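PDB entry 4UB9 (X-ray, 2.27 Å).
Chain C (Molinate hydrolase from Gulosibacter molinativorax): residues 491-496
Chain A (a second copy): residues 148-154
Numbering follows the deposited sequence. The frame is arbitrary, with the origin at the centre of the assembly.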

# COMPACT_ATOMS: atom_id res chain seq x y z
N THR C 491 30.87 1.55 6.77
CA THR C 491 31.51 0.33 6.30
C THR C 491 30.74 -0.91 6.85
O THR C 491 30.30 -0.96 8.00
CB THR C 491 33.04 0.26 6.61
OG1 THR C 491 33.25 -0.52 7.80
CG2 THR C 491 33.71 1.63 6.74
N ALA C 492 30.59 -1.90 5.98
CA ALA C 492 29.76 -3.10 6.23
C ALA C 492 30.34 -4.05 7.30
O ALA C 492 29.60 -4.67 8.09
CB ALA C 492 29.56 -3.85 4.93
N ASN C 493 31.66 -4.20 7.26
CA ASN C 493 32.34 -5.15 8.12
C ASN C 493 33.60 -4.53 8.71
O ASN C 493 34.67 -4.57 8.11
CB ASN C 493 32.70 -6.43 7.37
CG ASN C 493 31.48 -7.19 6.93
OD1 ASN C 493 30.81 -7.85 7.74
ND2 ASN C 493 31.13 -7.06 5.65
N VAL C 494 33.45 -3.95 9.89
CA VAL C 494 34.58 -3.34 10.60
C VAL C 494 35.39 -4.44 11.30
O VAL C 494 34.90 -5.12 12.21
CB VAL C 494 34.08 -2.29 11.61
CG1 VAL C 494 35.25 -1.71 12.40
CG2 VAL C 494 33.33 -1.19 10.88
N LEU C 495 36.63 -4.59 10.88
CA LEU C 495 37.58 -5.52 11.52
C LEU C 495 38.36 -4.76 12.58
O LEU C 495 39.01 -3.77 12.26
CB LEU C 495 38.51 -6.09 10.46
CG LEU C 495 37.71 -6.77 9.34
CD1 LEU C 495 38.46 -6.77 8.00
CD2 LEU C 495 37.30 -8.17 9.78
N ASP C 496 38.32 -5.21 13.83
CA ASP C 496 38.72 -4.34 15.00
C ASP C 496 40.04 -4.69 15.71
O ASP C 496 40.87 -5.42 15.17
CB ASP C 496 37.58 -4.26 16.04
CG ASP C 496 37.03 -5.64 16.42
OD1 ASP C 496 37.63 -6.68 16.05
OD2 ASP C 496 36.00 -5.68 17.11
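Chain A 148-154: LEPVTIA

This is a small contact between a helix and an irregular segment of two copies of one protein, in which a single buried asparagine from chain C makes one hydrogen bond to the helix of chain A and a few apolar atoms pack beside it. The two stretches bury 213 Å² in total, counting both sides, and C:Asn493 alone accounts for 72 Å² of that.

The chain A stretch, LEPVTIA, is helical throughout, and the helix runs on later in the chain. Its i to i+4 backbone bonds are regular: A:Thr152 N donates to A:Leu148 O at 3.0 Å, A:Ile153 N to A:Glu149 O at 3.1 Å, and A:Ala154 N to A:Pro150 O at 3.0 Å. The hydroxyl of A:Thr152 adds a second bond to the same carbonyl, OG1 to A:Leu148 O at 2.8 Å. Every listed contact between the stretches is made by side-chain atoms. Chain C brings no regular helix or strand here, so the arrangement is that of a loop laid against a helical face, with no strand pairing. The nearest pair of CA atoms is that of C:Asn493 and A:Pro150, 6.7 Å apart.

The face used on chain A follows from helical periodicity. A:Glu149, A:Pro150 and A:Ile153 all direct their CA-to-CB bonds toward chain C, and the i, i+1, i+4 spacing places them on one side of the helix. A:Leu148, A:Val151, A:Thr152 and A:Ala154 take no part. On chain C, C:Ala492, C:Asn493 and C:Leu495 point toward the helix, while C:Val494 between the last two is out of reach, an alternation that suits its extended backbone (phi/psi -80/116).

C:Asn493 is the centre. With chi1 at -64° (m), its amide reaches the helix, and ND2 donates to A:Glu149 OE2 at 2.8 Å with an N-H...acceptor angle of 161°, short and nearly straight. The glutamate reaches out for it with chi1 and chi2 both t, so its carboxylate lies well beyond the helix backbone. The other end of the amide lies over the proline: C:Asn493 OD1 is 3.4 Å from A:Pro150 CB, and this oxygen is hydrogen-bonded elsewhere in the structure. The buried amide thus has a hydrogen bond at each end.

Beside the amide, A:Ile153 supplies the carbon contacts. C:Asn493 CB sits 3.9 Å from A:Ile153 CD1, and C:Leu495 CD2 lies 4.2 Å from A:Ile153 CG2, so one isoleucine serves two residues of the loop. Separately, the methyl C:Ala492 CB lies near a carboxylate oxygen, 3.9 Å from A:Glu149 OE2.

Read as a rule, the contact joins one well-directed polar bond to a small apolar patch one helical turn along. Following chain C from C:Ala492 to C:Leu495, the partners pass from A:Glu149 through A:Pro150 to A:Ile153, so along this short run both sequences advance in the same sense.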

# COMPACT_ATOMS: atom_id res chain seq x y z
N LEU A 148 28.26 -11.97 -0.05
CA LEU A 148 29.55 -12.54 -0.31
C LEU A 148 30.64 -12.05 0.63
O LEU A 148 31.38 -12.84 1.18
CB LEU A 148 29.96 -12.30 -1.76
CG LEU A 148 31.25 -13.01 -2.20
CD1 LEU A 148 31.18 -14.53 -2.06
CD2 LEU A 148 31.54 -12.66 -3.63
N GLU A 149 30.79 -10.75 0.75
CA GLU A 149 31.89 -10.20 1.55
C GLU A 149 31.90 -10.75 3.00
O GLU A 149 32.90 -11.32 3.42
CB GLU A 149 31.91 -8.66 1.48
CG GLU A 149 32.99 -7.98 2.33
CD GLU A 149 32.82 -6.45 2.40
OE1 GLU A 149 32.98 -5.79 1.36
OE2 GLU A 149 32.54 -5.90 3.49
N PRO A 150 30.82 -10.57 3.76
CA PRO A 150 30.90 -10.99 5.17
C PRO A 150 30.90 -12.49 5.36
O PRO A 150 31.49 -12.97 6.30
CB PRO A 150 29.65 -10.40 5.80
CG PRO A 150 28.74 -10.07 4.67
CD PRO A 150 29.61 -9.79 3.49
N VAL A 151 30.26 -13.23 4.46
CA VAL A 151 30.29 -14.67 4.58
C VAL A 151 31.68 -15.23 4.30
O VAL A 151 32.12 -16.18 4.92
CB VAL A 151 29.22 -15.36 3.73
CG1 VAL A 151 29.65 -15.50 2.29
CG2 VAL A 151 28.89 -16.74 4.30
N THR A 152 32.40 -14.59 3.38
CA THR A 152 33.80 -14.94 3.10
C THR A 152 34.68 -14.69 4.32
O THR A 152 35.39 -15.57 4.81
CB THR A 152 34.36 -14.11 1.93
OG1 THR A 152 33.62 -14.39 0.76
CG2 THR A 152 35.83 -14.43 1.65
N ILE A 153 34.59 -13.48 4.85
CA ILE A 153 35.31 -13.12 6.09
C ILE A 153 35.09 -14.16 7.21
O ILE A 153 36.02 -14.59 7.88
CB ILE A 153 34.89 -11.75 6.61
CG1 ILE A 153 35.44 -10.68 5.66
CG2 ILE A 153 35.43 -11.50 8.01
CD1 ILE A 153 34.92 -9.28 5.87
N ALA A 154 33.83 -14.52 7.39
CA ALA A 154 33.41 -15.38 8.50
C ALA A 154 33.88 -16.81 8.30
O ALA A 154 34.36 -17.45 9.24
CB ALA A 154 31.91 -15.36 8.67